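Local coordinates for putative polyketide cyclase (Silicibacter sp. TM1040, PDB 3F8H), which is of unknown function but belongs to the SnoaL-like family and may act as a polyketide cyclase, at residues A[37-42]-A[61-66]; A[26-31]-A[121-126]. All coordinates share one frame; numbering follows the deposited sequence.

Overall arrangement
Each contact uses one of two successive helices, 36-40 in contact 1 and 23-33 in contact 2, and contact 1 is nested inside the long loop closed by contact 2. Contact 2 is the buried one, near the centre of the chain, and sets helix 23-33 against strand 115-128 of the mixed sheet, largely through aromatic rings. Contact 1 lies farther out and is partly buried; there helix 36-40 meets helix 60-73 through aliphatic and aromatic groups, while a calcium ion sits at its solvent-exposed Asp37. The two touch directly: Phe63 CZ of contact 1 approaches Tyr27 OH of contact 2 at 3.3 Å, and Ala30 packs against the backbone of Gly38 and Met39.

Contact 1: A[37-42]-A[61-66]; sequences DGMLAC and EKFAAF. With CA (calcium ion), chain C.
Asp37 OD2 binds the calcium ion at 2.4 Å, near the start of the same helix that packs Met39 and Leu40 against Phe63 and Ala64. Three waters, at 2.3 to 2.4 Å from the calcium, and Asp35 OD1 are its other ligands, so two carboxylates hold the metal. One turn on, the chemistry becomes apolar. Leu40 parts its two methyls between neighbouring residues of helix 60-73: CD1 meets CB of Ala64 at 4.0 Å, whereas CD2 lies 3.9 Å from Phe63 CD1, approaching that ring obliquely. Leu40 and Phe63 run roughly antiparallel, flank to flank. Phe63 holds CG anti to its own nitrogen (chi1 -161°), which places the CE1 edge of its ring by the Met39 methyl. CE of Met39, a selenomethionine whose chain bends at chi3 (71°), lies 4.0 Å from Phe63 CE1, and the Met39 chain is roughly perpendicular to Phe63. Tyr27 touches both Met39 and Phe63, linking them to helix 23-33, and His49 meets Phe63 edge-to-face. This is helix-on-helix packing in the α+β fold of a SnoaL-like domain, with a calcium site at the N-terminal end of helix 36-40.

Contact 2: A[26-31]-A[121-126]; sequences RYFDAF and AGSFFD
Phe125 presents the edge of its ring to two aromatic side chains of helix 23-33, Tyr27 and Phe28. Against Tyr27 the arrangement is offset edge-to-face: the edge of Phe125 is directed at the tyrosine face, with ring planes at 76° and CE2 of Phe125 4.3 Å from CE2 of Tyr27. Phe28 comes from the direction opposite to Phe125, and its CZ lies in the plane of the Phe125 ring, 3.7 Å from CZ there; relative to the Phe28 ring, Phe125 CZ approaches obliquely. Phe28 CG stands beside the backbone nitrogen (chi1 -74°), an orientation that carries CZ across to the strand. Tyr27 CD2 rests over the centre of one Phe28 face, 3.8 Å above its plane, so the three rings form an aromatic cluster. Ser123 OG lies near the plane of the Phe28 ring at its edge, 4.1 Å from CZ; this buried hydroxyl is satisfied by hydrogen bonds with Tyr96 and Thr137. A leucine in place of Phe28 would probably open a gap beside the edge of Phe125 and leave Tyr27 without the ring face on which it rests. Phe124 leaves the strand on the side away from helix 23-33 and meets Phe124 of the second subunit. Strand 115-128 lies between strands 91-102 and 131-139, with helix 23-33 packed on it, and Leu78 and Met81 of strand 74-85 pack on Phe28.

Contact 1: A[37-42]-A[61-66]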
loop_
_atom_site.group_PDB
_atom_site.type_symbol
_atom_site.label_atom_id
_atom_site.label_comp_id
_atom_site.label_asym_id
_atom_site.label_seq_id
_atom_site.Cartn_x
_atom_site.Cartn_y
_atom_site.Cartn_z
ATOM N N ASP A 37 17.971 16.310 0.112
ATOM C CA ASP A 37 19.338 15.798 0.276
ATOM C C ASP A 37 19.290 14.671 1.299
ATOM O O ASP A 37 19.929 13.641 1.150
ATOM C CB ASP A 37 20.289 16.865 0.761
ATOM C CG ASP A 37 20.349 18.037 -0.185
ATOM O OD1 ASP A 37 20.734 17.818 -1.368
ATOM O OD2 ASP A 37 19.962 19.144 0.241
ATOM N N GLY A 38 18.451 14.869 2.300
ATOM C CA GLY A 38 18.295 13.871 3.346
ATOM C C GLY A 38 17.635 12.616 2.818
ATOM O O GLY A 38 17.971 11.500 3.216
HETATM N N MSE A 39 16.704 12.789 1.891
HETATM C CA MSE A 39 16.002 11.631 1.283
HETATM C C MSE A 39 16.938 10.852 0.393
HETATM O O MSE A 39 17.026 9.609 0.437
HETATM C CB MSE A 39 14.810 12.096 0.452
HETATM C CG MSE A 39 13.750 12.756 1.271
HETATM SE SE MSE A 39 12.362 13.625 0.152
HETATM C CE MSE A 39 11.537 12.019 -0.495
ATOM N N LEU A 40 17.694 11.600 -0.402
ATOM C CA LEU A 40 18.605 10.985 -1.357
ATOM C C LEU A 40 19.662 10.153 -0.665
ATOM O O LEU A 40 20.085 9.088 -1.154
ATOM C CB LEU A 40 19.261 12.053 -2.258
ATOM C CG LEU A 40 18.308 12.661 -3.280
ATOM C CD1 LEU A 40 18.862 13.997 -3.817
ATOM C CD2 LEU A 40 18.019 11.634 -4.386
ATOM N N ALA A 41 20.054 10.650 0.489
ATOM C CA ALA A 41 21.081 10.013 1.309
ATOM C C ALA A 41 20.624 8.630 1.867
ATOM O O ALA A 41 21.426 7.778 2.267
ATOM C CB ALA A 41 21.515 10.979 2.476
ATOM N N CYS A 42 19.322 8.433 1.881
ATOM C CA CYS A 42 18.714 7.189 2.377
ATOM C C CYS A 42 18.634 6.105 1.315
ATOM O O CYS A 42 18.281 4.951 1.587
ATOM C CB CYS A 42 17.286 7.455 2.838
ATOM S SG CYS A 42 17.197 8.383 4.348
ATOM N N GLU A 61 19.717 10.289 -9.726
ATOM C CA GLU A 61 19.483 11.421 -10.659
ATOM C C GLU A 61 18.011 11.532 -11.005
ATOM O O GLU A 61 17.406 12.623 -10.929
ATOM C CB GLU A 61 20.347 11.330 -11.900
ATOM C CG GLU A 61 21.831 11.494 -11.554
ATOM C CD GLU A 61 22.730 11.310 -12.773
ATOM O OE1 GLU A 61 22.240 11.574 -13.884
ATOM O OE2 GLU A 61 23.917 10.922 -12.620
ATOM N N LYS A 62 17.409 10.391 -11.329
ATOM C CA LYS A 62 15.961 10.349 -11.612
ATOM C C LYS A 62 15.143 10.734 -10.371
ATOM O O LYS A 62 14.145 11.436 -10.444
ATOM C CB LYS A 62 15.535 8.961 -12.062
ATOM C CG LYS A 62 16.003 8.591 -13.486
ATOM C CD LYS A 62 14.982 9.018 -14.512
ATOM C CE LYS A 62 15.361 8.539 -15.909
ATOM N NZ LYS A 62 16.717 9.083 -16.284
ATOM N N PHE A 63 15.578 10.260 -9.219
ATOM C CA PHE A 63 14.826 10.507 -7.997
ATOM C C PHE A 63 14.864 11.995 -7.642
ATOM O O PHE A 63 13.864 12.561 -7.241
ATOM C CB PHE A 63 15.313 9.644 -6.826
ATOM C CG PHE A 63 14.314 9.532 -5.703
ATOM C CD1 PHE A 63 14.331 10.426 -4.644
ATOM C CD2 PHE A 63 13.386 8.514 -5.697
ATOM C CE1 PHE A 63 13.412 10.337 -3.629
ATOM C CE2 PHE A 63 12.446 8.412 -4.659
ATOM C CZ PHE A 63 12.475 9.332 -3.627
ATOM N N ALA A 64 16.020 12.604 -7.807
ATOM C CA ALA A 64 16.164 14.032 -7.528
ATOM C C ALA A 64 15.260 14.847 -8.450
ATOM O O ALA A 64 14.592 15.792 -8.003
ATOM C CB ALA A 64 17.647 14.479 -7.636
ATOM N N ALA A 65 15.202 14.458 -9.719
ATOM C CA ALA A 65 14.336 15.156 -10.701
ATOM C C ALA A 65 12.872 15.007 -10.302
ATOM O O ALA A 65 12.067 15.929 -10.377
ATOM C CB ALA A 65 14.546 14.602 -12.152
ATOM N N PHE A 66 12.572 13.819 -9.833
ATOM C CA PHE A 66 11.227 13.486 -9.369
ATOM C C PHE A 66 10.829 14.353 -8.148
ATOM O O PHE A 66 9.735 14.881 -8.073
ATOM C CB PHE A 66 11.119 12.000 -9.017
ATOM C CG PHE A 66 9.923 11.674 -8.191
ATOM C CD1 PHE A 66 8.677 11.613 -8.759
ATOM C CD2 PHE A 66 10.057 11.435 -6.826
ATOM C CE1 PHE A 66 7.567 11.317 -7.991
ATOM C CE2 PHE A 66 8.953 11.141 -6.056
ATOM C CZ PHE A 66 7.702 11.111 -6.637
HETATM CA CA CA C . 18.832 19.992 2.186
HETATM O O HOH W 1 20.875 19.311 3.041
HETATM O O HOH W 2 19.033 20.817 4.372
HETATM O O HOH W 3 16.985 21.145 2.934
#

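Contact 2: A[26-31]-A[121-126]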
loop_
_atom_site.group_PDB
_atom_site.type_symbol
_atom_site.label_atom_id
_atom_site.label_comp_id
_atom_site.label_asym_id
_atom_site.label_seq_id
_atom_site.Cartn_x
_atom_site.Cartn_y
_atom_site.Cartn_z
ATOM N N ARG A 26 14.101 8.233 8.733
ATOM C CA ARG A 26 14.931 9.353 8.280
ATOM C C ARG A 26 14.435 9.888 6.949
ATOM O O ARG A 26 14.347 11.100 6.745
ATOM C CB ARG A 26 16.409 8.985 8.199
ATOM C CG ARG A 26 17.039 8.870 9.576
ATOM C CD ARG A 26 18.551 8.794 9.504
ATOM N NE ARG A 26 18.980 7.534 8.931
ATOM C CZ ARG A 26 19.494 7.396 7.722
ATOM N NH1 ARG A 26 19.718 8.457 6.955
ATOM N NH2 ARG A 26 19.843 6.201 7.331
ATOM N N TYR A 27 14.051 8.962 6.092
ATOM C CA TYR A 27 13.559 9.273 4.773
ATOM C C TYR A 27 12.312 10.147 4.834
ATOM O O TYR A 27 12.213 11.180 4.167
ATOM C CB TYR A 27 13.294 7.995 3.990
ATOM C CG TYR A 27 12.596 8.156 2.679
ATOM C CD1 TYR A 27 13.310 8.428 1.524
ATOM C CD2 TYR A 27 11.202 7.990 2.571
ATOM C CE1 TYR A 27 12.674 8.528 0.303
ATOM C CE2 TYR A 27 10.554 8.129 1.369
ATOM C CZ TYR A 27 11.296 8.384 0.217
ATOM O OH TYR A 27 10.693 8.527 -1.027
ATOM N N PHE A 28 11.363 9.743 5.659
ATOM C CA PHE A 28 10.112 10.508 5.787
ATOM C C PHE A 28 10.275 11.792 6.554
ATOM O O PHE A 28 9.599 12.775 6.270
ATOM C CB PHE A 28 9.020 9.670 6.394
ATOM C CG PHE A 28 8.466 8.642 5.441
ATOM C CD1 PHE A 28 7.928 9.023 4.228
ATOM C CD2 PHE A 28 8.440 7.312 5.777
ATOM C CE1 PHE A 28 7.377 8.084 3.351
ATOM C CE2 PHE A 28 7.895 6.379 4.888
ATOM C CZ PHE A 28 7.378 6.779 3.685
ATOM N N ASP A 29 11.164 11.767 7.538
ATOM C CA ASP A 29 11.497 12.974 8.296
ATOM C C ASP A 29 12.103 14.012 7.350
ATOM O O ASP A 29 11.798 15.207 7.424
ATOM C CB ASP A 29 12.496 12.712 9.437
ATOM C CG ASP A 29 11.853 12.111 10.660
ATOM O OD1 ASP A 29 10.610 12.167 10.775
ATOM O OD2 ASP A 29 12.613 11.601 11.518
ATOM N N ALA A 30 12.963 13.553 6.455
ATOM C CA ALA A 30 13.613 14.475 5.472
ATOM C C ALA A 30 12.533 15.072 4.548
ATOM O O ALA A 30 12.490 16.268 4.273
ATOM C CB ALA A 30 14.713 13.743 4.650
ATOM N N PHE A 31 11.644 14.208 4.079
ATOM C CA PHE A 31 10.502 14.608 3.255
ATOM C C PHE A 31 9.722 15.746 3.908
ATOM O O PHE A 31 9.467 16.772 3.304
ATOM C CB PHE A 31 9.567 13.402 2.975
ATOM C CG PHE A 31 8.355 13.746 2.133
ATOM C CD1 PHE A 31 7.200 14.232 2.727
ATOM C CD2 PHE A 31 8.370 13.603 0.746
ATOM C CE1 PHE A 31 6.078 14.584 1.966
ATOM C CE2 PHE A 31 7.251 13.953 -0.016
ATOM C CZ PHE A 31 6.105 14.447 0.602
ATOM N N ALA A 121 -2.104 6.938 2.805
ATOM C CA ALA A 121 -1.196 6.363 1.836
ATOM C C ALA A 121 -0.367 5.325 2.532
ATOM O O ALA A 121 -0.284 5.237 3.787
ATOM C CB ALA A 121 -0.262 7.428 1.157
ATOM N N GLY A 122 0.207 4.506 1.682
ATOM C CA GLY A 122 1.113 3.444 2.100
ATOM C C GLY A 122 2.284 3.231 1.158
ATOM O O GLY A 122 2.158 3.308 -0.089
ATOM N N SER A 123 3.430 2.929 1.771
ATOM C CA SER A 123 4.655 2.648 1.029
ATOM C C SER A 123 5.326 1.347 1.450
ATOM O O SER A 123 5.279 0.936 2.604
ATOM C CB SER A 123 5.667 3.786 1.201
ATOM O OG SER A 123 5.213 5.051 0.700
ATOM N N PHE A 124 5.928 0.710 0.457
ATOM C CA PHE A 124 6.703 -0.510 0.658
ATOM C C PHE A 124 8.102 -0.309 0.116
ATOM O O PHE A 124 8.318 0.358 -0.902
ATOM C CB PHE A 124 6.031 -1.686 -0.000
ATOM C CG PHE A 124 4.688 -2.006 0.583
ATOM C CD1 PHE A 124 4.577 -2.803 1.731
ATOM C CD2 PHE A 124 3.530 -1.454 0.043
ATOM C CE1 PHE A 124 3.303 -3.081 2.279
ATOM C CE2 PHE A 124 2.264 -1.727 0.603
ATOM C CZ PHE A 124 2.149 -2.512 1.699
ATOM N N PHE A 125 9.050 -0.896 0.839
ATOM C CA PHE A 125 10.472 -0.735 0.558
ATOM C C PHE A 125 11.256 -2.020 0.640
ATOM O O PHE A 125 10.932 -2.938 1.407
ATOM C CB PHE A 125 11.144 0.193 1.609
ATOM C CG PHE A 125 10.482 1.528 1.790
ATOM C CD1 PHE A 125 9.430 1.682 2.675
ATOM C CD2 PHE A 125 10.944 2.635 1.103
ATOM C CE1 PHE A 125 8.826 2.916 2.874
ATOM C CE2 PHE A 125 10.335 3.857 1.262
ATOM C CZ PHE A 125 9.272 4.011 2.152
ATOM N N ASP A 126 12.297 -2.043 -0.172
ATOM C CA ASP A 126 13.359 -3.030 -0.042
ATOM C C ASP A 126 14.590 -2.221 0.424
ATOM O O ASP A 126 14.770 -1.068 0.072
ATOM C CB ASP A 126 13.771 -3.714 -1.328
ATOM C CG ASP A 126 12.676 -4.544 -1.987
ATOM O OD1 ASP A 126 11.706 -4.959 -1.358
ATOM O OD2 ASP A 126 12.825 -4.790 -3.216
#